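PDB 7CDH: isoaspartyl dipeptidase from Fervidobacterium islandicum, which probably hydrolyses isoaspartyl (beta-aspartyl) dipeptides with a zinc-containing active site, as an M38-family metallopeptidase linked to protein repair. Local coordinates for residues Y130-V135 with L169-R174; E204-I209 with Q218-T223. All blocks are in the same frame, centred on the assembly; numbering follows the deposited sequence.

Contact 1 (Y130-V135 with L169-R174); sequences YRVPPV and LEEILR
Val132 lays its CG1 methyl against the side chain of Glu171, while its CG2 points to Ile172; the whole meeting of loop and helix rests on this one valine. The van der Waals part is small. CG1 lies 3.9 Å from CB of Glu171 and again 3.9 Å from its CD. It is about as close to both oxygens, so the methyl sits over the carboxylate's flat face. With CG anti to the carbonyl carbon (chi1 -68°) and the chain extended beyond it, Glu171 stands out from the helix and offers its CB and the face of its carboxylate to the valine. The one apolar pair is looser: CG2 of Val132 reaches CD1 of Ile172 at 4.4 Å; the branched isoleucine leaves the helix in another direction, yet its end bends back toward the loop.

The polar bonds all go to other partners. OE1 of Glu171 accepts the backbone N-H of Thr168, just ahead of the helix, and forms a salt bridge with Arg174 of a neighbouring subunit. Glutamate suits this place because its CB and carboxylate face can pack while its charged end serves the helix start and the subunit interface. Val132 O takes a hydrogen bond from Ser165 OG, and the peptide bond from Val132 to Pro133 is cis, which turns the loop sharply; proline tolerates that geometry best.

The 130-135 loop follows strand 122-127. Val132 also packs on Ile157 of strand 151-159 and on Ile175, one turn farther along helix 169-186, so it lies between helix 169-186 and strand 151-159.

Contact 2 (E204-I209 with Q218-T223); sequences EYLFDI and QHLYPT
Leu206 pushes its CD2 methyl against Pro222, over the ring face and shifted toward CB, CG and CD. The methyl is 3.7 Å from CD of Pro222 and nearly as close to CG and CB, one methyl set against a compact ring. The same CD2 also approaches CB of Leu220 at 4.3 Å, so this leucine spans two strand residues that face the helix alternately with Tyr221, whose side chain leaves on the other side of the strand.

Leu220 answers from the strand. Its CD1 settles 4.1 Å from CG2 of Ile209, one turn after Leu206, and 3.9 Å from the backbone O of Leu206. With CG anti to the carbonyl carbon (chi1 -49°) and CD1 anti to CA, that methyl is carried across to the helix. No hydrogen bond joins the segments; all four touching residues are buried, and their aliphatic side chains suit a contact without polar partners. Phe238 of helix 229-240 packs on both Leu220 and Pro222, and Val176 of helix 169-186 on Leu220.

Helix 204-209 and strand 220-223 run almost antiparallel, at 169°, with axes 10.2 Å apart. Thr223 is followed in sequence by the zinc ligand His224. This is the helix-on-strand layer of a beta-alpha-beta crossover, in which strands 191-196 and 220-223 lie parallel and the helix covers them, the repeating element of a TIM barrel such as the amidohydrolase fold.

How the contacts relate
The centres of contacts 1 and 2 lie 13 Å apart, and along the chain contact 1 closes before contact 2 opens. Helices 169-186 and 204-212 are neighbours on the outside of the barrel and bring the two together: CD2 of Leu173 touches CG1 of Ile209 at 3.7 Å, and CG2 of Ile172 meets CD1 of the same residue. Ile172 and Ile209 thus each serve both their own contact and this seam. Beneath the helix layer, toward the barrel interior, strands 122-127, 151-159, 191-196 and 220-223 pair in parallel, in this order. Zinc ligands Glu156 and His195 lie on the middle two; contact 1 holds a loop beside these strands, contact 2 a helix on strand 220-223.

Contact 1 (Y130-V135 with L169-R174)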
ATOM      1  N   TYR A 130     -22.554   4.916  -7.863  1.00 23.34           N
ATOM      2  CA  TYR A 130     -22.716   6.301  -8.352  1.00 26.06           C
ATOM      3  C   TYR A 130     -21.348   6.953  -8.503  1.00 27.02           C
ATOM      4  O   TYR A 130     -21.111   7.623  -9.492  1.00 28.88           O
ATOM      5  CB  TYR A 130     -23.518   7.177  -7.396  1.00 26.58           C
ATOM      6  CG  TYR A 130     -25.008   7.260  -7.613  1.00 29.78           C
ATOM      7  CD1 TYR A 130     -25.766   6.199  -8.094  1.00 30.36           C
ATOM      8  CD2 TYR A 130     -25.680   8.426  -7.257  1.00 36.01           C
ATOM      9  CE1 TYR A 130     -27.146   6.294  -8.237  1.00 31.35           C
ATOM     10  CE2 TYR A 130     -27.052   8.550  -7.426  1.00 38.27           C
ATOM     11  CZ  TYR A 130     -27.789   7.478  -7.899  1.00 37.60           C
ATOM     12  OH  TYR A 130     -29.150   7.641  -8.004  1.00 47.12           O
ATOM     13  N   ARG A 131     -20.497   6.805  -7.493  1.00 30.49           N
ATOM     14  CA  ARG A 131     -19.306   7.658  -7.341  1.00 29.01           C
ATOM     15  C   ARG A 131     -18.226   7.266  -8.344  1.00 29.68           C
ATOM     16  O   ARG A 131     -17.988   6.089  -8.558  1.00 29.60           O
ATOM     17  CB  ARG A 131     -18.741   7.531  -5.939  1.00 29.42           C
ATOM     18  CG  ARG A 131     -17.512   8.396  -5.727  1.00 29.07           C
ATOM     19  CD  ARG A 131     -17.279   8.531  -4.253  1.00 31.61           C
ATOM     20  NE  ARG A 131     -16.175   9.415  -3.988  1.00 33.23           N
ATOM     21  CZ  ARG A 131     -14.900   9.076  -4.040  1.00 31.30           C
ATOM     22  NH1 ARG A 131     -14.538   7.841  -4.363  1.00 28.18           N
ATOM     23  NH2 ARG A 131     -13.999  10.009  -3.776  1.00 32.17           N
ATOM     24  N   VAL A 132     -17.582   8.271  -8.904  1.00 31.72           N
ATOM     25  CA  VAL A 132     -16.306   8.155  -9.659  1.00 33.80           C
ATOM     26  C   VAL A 132     -15.210   8.705  -8.749  1.00 34.44           C
ATOM     27  O   VAL A 132     -15.409   9.783  -8.177  1.00 36.60           O
ATOM     28  CB  VAL A 132     -16.440   8.944 -10.972  1.00 29.85           C
ATOM     29  CG1 VAL A 132     -15.095   9.180 -11.614  1.00 33.20           C
ATOM     30  CG2 VAL A 132     -17.413   8.256 -11.916  1.00 27.38           C
ATOM     31  N   PRO A 133     -14.060   8.017  -8.518  1.00 33.02           N
ATOM     32  CA  PRO A 133     -13.705   6.737  -9.127  1.00 32.14           C
ATOM     33  C   PRO A 133     -14.464   5.556  -8.518  1.00 33.74           C
ATOM     34  O   PRO A 133     -14.745   5.546  -7.323  1.00 35.45           O
ATOM     35  CB  PRO A 133     -12.201   6.559  -8.769  1.00 28.63           C
ATOM     36  CG  PRO A 133     -12.016   7.291  -7.487  1.00 28.08           C
ATOM     37  CD  PRO A 133     -13.027   8.432  -7.535  1.00 34.28           C
ATOM     38  N   PRO A 134     -14.813   4.528  -9.312  1.00 29.75           N
ATOM     39  CA  PRO A 134     -15.782   3.532  -8.878  1.00 31.45           C
ATOM     40  C   PRO A 134     -15.175   2.489  -7.941  1.00 30.76           C
ATOM     41  O   PRO A 134     -14.033   2.166  -8.158  1.00 32.76           O
ATOM     42  CB  PRO A 134     -16.231   2.891 -10.197  1.00 31.53           C
ATOM     43  CG  PRO A 134     -15.036   3.016 -11.075  1.00 31.13           C
ATOM     44  CD  PRO A 134     -14.410   4.345 -10.702  1.00 30.95           C
ATOM     45  N   VAL A 135     -15.960   2.032  -6.957  1.00 25.67           N
ATOM     46  CA  VAL A 135     -15.615   0.919  -6.030  1.00 26.28           C
ATOM     47  C   VAL A 135     -15.438  -0.320  -6.904  1.00 27.37           C
ATOM     48  O   VAL A 135     -16.118  -0.413  -7.935  1.00 23.88           O
ATOM     49  CB  VAL A 135     -16.721   0.665  -4.983  1.00 28.12           C
ATOM     50  CG1 VAL A 135     -16.815   1.783  -3.971  1.00 27.24           C
ATOM     51  CG2 VAL A 135     -18.102   0.402  -5.644  1.00 26.84           C
ATOM     52  N   LEU A 169     -14.899  14.339 -18.091  1.00 32.24           N
ATOM     53  CA  LEU A 169     -15.020  13.537 -19.331  1.00 32.78           C
ATOM     54  C   LEU A 169     -13.870  12.529 -19.405  1.00 32.30           C
ATOM     55  O   LEU A 169     -14.114  11.371 -19.780  1.00 34.29           O
ATOM     56  CB  LEU A 169     -15.020  14.480 -20.538  1.00 35.02           C
ATOM     57  CG  LEU A 169     -15.046  13.771 -21.896  1.00 37.33           C
ATOM     58  CD1 LEU A 169     -16.231  12.824 -21.984  1.00 34.74           C
ATOM     59  CD2 LEU A 169     -15.062  14.786 -23.031  1.00 36.49           C
ATOM     60  N   GLU A 170     -12.657  12.961 -19.085  1.00 36.55           N
ATOM     61  CA  GLU A 170     -11.450  12.101 -19.068  1.00 39.73           C
ATOM     62  C   GLU A 170     -11.673  10.919 -18.120  1.00 36.81           C
ATOM     63  O   GLU A 170     -11.370   9.778 -18.541  1.00 31.77           O
ATOM     64  CB  GLU A 170     -10.214  12.934 -18.726  1.00 49.81           C
ATOM     65  CG  GLU A 170      -9.768  13.815 -19.897  1.00 66.66           C
ATOM     66  CD  GLU A 170      -8.619  14.786 -19.616  1.00 89.32           C
ATOM     67  OE1 GLU A 170      -8.244  14.953 -18.419  1.00 97.11           O
ATOM     68  OE2 GLU A 170      -8.095  15.390 -20.597  1.00 94.83           O
ATOM     69  N   GLU A 171     -12.186  11.154 -16.905  1.00 34.24           N
ATOM     70  CA  GLU A 171     -12.418  10.065 -15.923  1.00 33.98           C
ATOM     71  C   GLU A 171     -13.432   9.085 -16.523  1.00 31.26           C
ATOM     72  O   GLU A 171     -13.148   7.863 -16.507  1.00 29.41           O
ATOM     73  CB  GLU A 171     -12.924  10.604 -14.590  1.00 39.55           C
ATOM     74  CG  GLU A 171     -11.920  11.416 -13.801  1.00 40.71           C
ATOM     75  CD  GLU A 171     -12.487  11.952 -12.484  1.00 44.17           C
ATOM     76  OE1 GLU A 171     -13.513  12.657 -12.532  1.00 38.19           O
ATOM     77  OE2 GLU A 171     -11.914  11.629 -11.398  1.00 44.89           O
ATOM     78  N   ILE A 172     -14.562   9.591 -17.041  1.00 29.40           N
ATOM     79  CA  ILE A 172     -15.584   8.757 -17.760  1.00 30.36           C
ATOM     80  C   ILE A 172     -14.906   7.928 -18.869  1.00 29.41           C
ATOM     81  O   ILE A 172     -15.179   6.734 -18.942  1.00 31.66           O
ATOM     82  CB  ILE A 172     -16.734   9.593 -18.356  1.00 31.41           C
ATOM     83  CG1 ILE A 172     -17.517  10.377 -17.301  1.00 33.60           C
ATOM     84  CG2 ILE A 172     -17.664   8.688 -19.144  1.00 34.97           C
ATOM     85  CD1 ILE A 172     -17.860   9.533 -16.087  1.00 38.31           C
ATOM     86  N   LEU A 173     -14.115   8.538 -19.753  1.00 28.20           N
ATOM     87  CA  LEU A 173     -13.538   7.829 -20.928  1.00 30.28           C
ATOM     88  C   LEU A 173     -12.674   6.652 -20.450  1.00 30.46           C
ATOM     89  O   LEU A 173     -12.762   5.553 -21.078  1.00 27.78           O
ATOM     90  CB  LEU A 173     -12.696   8.779 -21.790  1.00 31.74           C
ATOM     91  CG  LEU A 173     -13.472   9.689 -22.735  1.00 35.63           C
ATOM     92  CD1 LEU A 173     -12.526  10.668 -23.413  1.00 36.01           C
ATOM     93  CD2 LEU A 173     -14.246   8.876 -23.763  1.00 36.43           C
ATOM     94  N   ARG A 174     -11.857   6.864 -19.408  1.00 26.48           N
ATOM     95  CA  ARG A 174     -10.999   5.791 -18.900  1.00 26.75           C
ATOM     96  C   ARG A 174     -11.896   4.617 -18.456  1.00 29.92           C
ATOM     97  O   ARG A 174     -11.607   3.467 -18.877  1.00 30.43           O
ATOM     98  CB  ARG A 174     -10.110   6.334 -17.791  1.00 27.13           C
ATOM     99  CG  ARG A 174      -9.260   5.276 -17.087  1.00 28.12           C
ATOM    100  CD  ARG A 174      -8.260   4.521 -17.943  1.00 30.37           C
ATOM    101  NE  ARG A 174      -7.706   5.342 -19.008  1.00 31.77           N
ATOM    102  CZ  ARG A 174      -6.825   6.318 -18.832  1.00 33.71           C
ATOM    103  NH1 ARG A 174      -6.371   6.598 -17.616  1.00 32.07           N
ATOM    104  NH2 ARG A 174      -6.410   7.008 -19.882  1.00 33.40           N
TER

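Contact 2 (E204-I209 with Q218-T223)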
ATOM      1  N   GLU A 204     -24.854  14.965 -22.460  1.00 37.56           N
ATOM      2  CA  GLU A 204     -23.691  15.607 -23.146  1.00 44.31           C
ATOM      3  C   GLU A 204     -22.495  14.630 -23.264  1.00 44.37           C
ATOM      4  O   GLU A 204     -21.995  14.368 -24.371  1.00 41.81           O
ATOM      5  CB  GLU A 204     -23.282  16.834 -22.338  1.00 52.52           C
ATOM      6  CG  GLU A 204     -22.812  18.034 -23.127  1.00 72.76           C
ATOM      7  CD  GLU A 204     -22.938  19.311 -22.290  1.00 89.53           C
ATOM      8  OE1 GLU A 204     -23.983  20.037 -22.431  1.00 87.99           O
ATOM      9  OE2 GLU A 204     -22.026  19.554 -21.450  1.00 76.74           O
ATOM     10  N   TYR A 205     -21.995  14.109 -22.152  1.00 43.81           N
ATOM     11  CA  TYR A 205     -20.790  13.245 -22.133  1.00 39.94           C
ATOM     12  C   TYR A 205     -20.961  12.054 -23.074  1.00 36.96           C
ATOM     13  O   TYR A 205     -19.941  11.620 -23.632  1.00 38.71           O
ATOM     14  CB  TYR A 205     -20.544  12.725 -20.719  1.00 43.18           C
ATOM     15  CG  TYR A 205     -19.934  13.710 -19.762  1.00 43.05           C
ATOM     16  CD1 TYR A 205     -19.343  14.892 -20.181  1.00 42.89           C
ATOM     17  CD2 TYR A 205     -19.889  13.402 -18.419  1.00 48.86           C
ATOM     18  CE1 TYR A 205     -18.742  15.759 -19.281  1.00 44.36           C
ATOM     19  CE2 TYR A 205     -19.293  14.254 -17.508  1.00 52.78           C
ATOM     20  CZ  TYR A 205     -18.714  15.432 -17.937  1.00 47.73           C
ATOM     21  OH  TYR A 205     -18.137  16.225 -16.998  1.00 43.48           O
ATOM     22  N   LEU A 206     -22.178  11.515 -23.214  1.00 35.32           N
ATOM     23  CA  LEU A 206     -22.414  10.305 -24.053  1.00 38.93           C
ATOM     24  C   LEU A 206     -22.184  10.664 -25.529  1.00 38.49           C
ATOM     25  O   LEU A 206     -21.506   9.875 -26.243  1.00 38.08           O
ATOM     26  CB  LEU A 206     -23.795   9.705 -23.781  1.00 37.99           C
ATOM     27  CG  LEU A 206     -23.867   8.757 -22.582  1.00 39.34           C
ATOM     28  CD1 LEU A 206     -23.571   9.469 -21.280  1.00 41.54           C
ATOM     29  CD2 LEU A 206     -25.231   8.102 -22.482  1.00 41.07           C
ATOM     30  N   PHE A 207     -22.657  11.835 -25.943  1.00 36.40           N
ATOM     31  CA  PHE A 207     -22.449  12.388 -27.301  1.00 39.39           C
ATOM     32  C   PHE A 207     -20.961  12.692 -27.480  1.00 41.15           C
ATOM     33  O   PHE A 207     -20.430  12.372 -28.585  1.00 43.16           O
ATOM     34  CB  PHE A 207     -23.352  13.602 -27.540  1.00 41.02           C
ATOM     35  CG  PHE A 207     -24.802  13.232 -27.751  1.00 42.66           C
ATOM     36  CD1 PHE A 207     -25.181  12.453 -28.828  1.00 44.11           C
ATOM     37  CD2 PHE A 207     -25.787  13.661 -26.882  1.00 43.69           C
ATOM     38  CE1 PHE A 207     -26.508  12.108 -29.023  1.00 45.01           C
ATOM     39  CE2 PHE A 207     -27.113  13.324 -27.086  1.00 44.07           C
ATOM     40  CZ  PHE A 207     -27.469  12.528 -28.143  1.00 41.63           C
ATOM     41  N   ASP A 208     -20.303  13.228 -26.440  1.00 38.48           N
ATOM     42  CA  ASP A 208     -18.851  13.558 -26.474  1.00 40.00           C
ATOM     43  C   ASP A 208     -18.030  12.281 -26.704  1.00 37.49           C
ATOM     44  O   ASP A 208     -17.128  12.289 -27.561  1.00 38.86           O
ATOM     45  CB  ASP A 208     -18.369  14.262 -25.208  1.00 45.75           C
ATOM     46  CG  ASP A 208     -18.889  15.676 -25.004  1.00 50.66           C
ATOM     47  OD1 ASP A 208     -19.380  16.293 -25.992  1.00 58.45           O
ATOM     48  OD2 ASP A 208     -18.821  16.142 -23.838  1.00 53.04           O
ATOM     49  N   ILE A 209     -18.383  11.183 -26.050  1.00 34.91           N
ATOM     50  CA  ILE A 209     -17.640   9.902 -26.220  1.00 35.96           C
ATOM     51  C   ILE A 209     -17.728   9.437 -27.688  1.00 36.99           C
ATOM     52  O   ILE A 209     -16.686   9.054 -28.258  1.00 40.01           O
ATOM     53  CB  ILE A 209     -18.161   8.846 -25.226  1.00 35.13           C
ATOM     54  CG1 ILE A 209     -17.903   9.257 -23.774  1.00 38.65           C
ATOM     55  CG2 ILE A 209     -17.557   7.502 -25.545  1.00 34.37           C
ATOM     56  CD1 ILE A 209     -18.784   8.548 -22.774  1.00 37.74           C
ATOM     57  N   GLN A 218     -22.903   1.258 -28.232  1.00 38.11           N
ATOM     58  CA  GLN A 218     -23.661   0.110 -27.629  1.00 43.86           C
ATOM     59  C   GLN A 218     -23.256  -0.179 -26.163  1.00 44.35           C
ATOM     60  O   GLN A 218     -23.948  -0.930 -25.467  1.00 48.37           O
ATOM     61  CB  GLN A 218     -23.446  -1.156 -28.468  1.00 46.39           C
ATOM     62  CG  GLN A 218     -24.085  -1.098 -29.859  1.00 55.40           C
ATOM     63  CD  GLN A 218     -23.259  -0.483 -30.974  1.00 61.51           C
ATOM     64  OE1 GLN A 218     -22.070  -0.161 -30.834  1.00 56.50           O
ATOM     65  NE2 GLN A 218     -23.911  -0.294 -32.114  1.00 62.18           N
ATOM     66  N   HIS A 219     -22.126   0.327 -25.711  1.00 46.35           N
ATOM     67  CA  HIS A 219     -21.656   0.152 -24.323  1.00 45.16           C
ATOM     68  C   HIS A 219     -22.333   1.174 -23.409  1.00 43.60           C
ATOM     69  O   HIS A 219     -22.162   1.036 -22.211  1.00 49.79           O
ATOM     70  CB  HIS A 219     -20.137   0.298 -24.259  1.00 48.07           C
ATOM     71  CG  HIS A 219     -19.413  -0.728 -25.057  1.00 54.54           C
ATOM     72  ND1 HIS A 219     -19.336  -2.061 -24.653  1.00 48.97           N
ATOM     73  CD2 HIS A 219     -18.741  -0.622 -26.229  1.00 55.29           C
ATOM     74  CE1 HIS A 219     -18.634  -2.735 -25.549  1.00 53.35           C
ATOM     75  NE2 HIS A 219     -18.270  -1.871 -26.540  1.00 52.14           N
ATOM     76  N   LEU A 220     -22.993   2.195 -23.961  1.00 40.41           N
ATOM     77  CA  LEU A 220     -23.441   3.388 -23.203  1.00 35.50           C
ATOM     78  C   LEU A 220     -24.944   3.286 -23.031  1.00 35.59           C
ATOM     79  O   LEU A 220     -25.658   3.358 -24.007  1.00 37.71           O
ATOM     80  CB  LEU A 220     -23.067   4.672 -23.934  1.00 35.77           C
ATOM     81  CG  LEU A 220     -21.624   4.786 -24.425  1.00 39.71           C
ATOM     82  CD1 LEU A 220     -21.435   6.097 -25.184  1.00 41.18           C
ATOM     83  CD2 LEU A 220     -20.606   4.659 -23.286  1.00 38.72           C
ATOM     84  N   TYR A 221     -25.379   3.137 -21.797  1.00 33.18           N
ATOM     85  CA  TYR A 221     -26.737   2.708 -21.452  1.00 31.71           C
ATOM     86  C   TYR A 221     -27.221   3.646 -20.376  1.00 30.14           C
ATOM     87  O   TYR A 221     -27.110   3.325 -19.210  1.00 28.24           O
ATOM     88  CB  TYR A 221     -26.653   1.273 -20.959  1.00 31.82           C
ATOM     89  CG  TYR A 221     -27.973   0.609 -20.694  1.00 34.08           C
ATOM     90  CD1 TYR A 221     -29.008   0.651 -21.617  1.00 37.37           C
ATOM     91  CD2 TYR A 221     -28.159  -0.129 -19.546  1.00 34.07           C
ATOM     92  CE1 TYR A 221     -30.208  -0.009 -21.388  1.00 40.63           C
ATOM     93  CE2 TYR A 221     -29.351  -0.787 -19.297  1.00 38.02           C
ATOM     94  CZ  TYR A 221     -30.380  -0.726 -20.216  1.00 39.36           C
ATOM     95  OH  TYR A 221     -31.524  -1.418 -19.955  1.00 38.17           O
ATOM     96  N   PRO A 222     -27.693   4.854 -20.731  1.00 32.80           N
ATOM     97  CA  PRO A 222     -28.235   5.785 -19.739  1.00 32.58           C
ATOM     98  C   PRO A 222     -29.612   5.341 -19.233  1.00 33.38           C
ATOM     99  O   PRO A 222     -30.318   4.811 -20.018  1.00 34.60           O
ATOM    100  CB  PRO A 222     -28.348   7.084 -20.529  1.00 31.54           C
ATOM    101  CG  PRO A 222     -28.631   6.625 -21.939  1.00 32.54           C
ATOM    102  CD  PRO A 222     -27.746   5.399 -22.095  1.00 33.76           C
ATOM    103  N   THR A 223     -29.965   5.611 -17.973  1.00 32.85           N
ATOM    104  CA  THR A 223     -31.314   5.330 -17.415  1.00 34.16           C
ATOM    105  C   THR A 223     -31.942   6.649 -16.937  1.00 31.67           C
ATOM    106  O   THR A 223     -31.277   7.691 -17.058  1.00 29.57           O
ATOM    107  CB  THR A 223     -31.258   4.209 -16.362  1.00 36.26           C
ATOM    108  OG1 THR A 223     -32.602   3.902 -15.972  1.00 37.38           O
ATOM    109  CG2 THR A 223     -30.434   4.566 -15.145  1.00 36.51           C
TER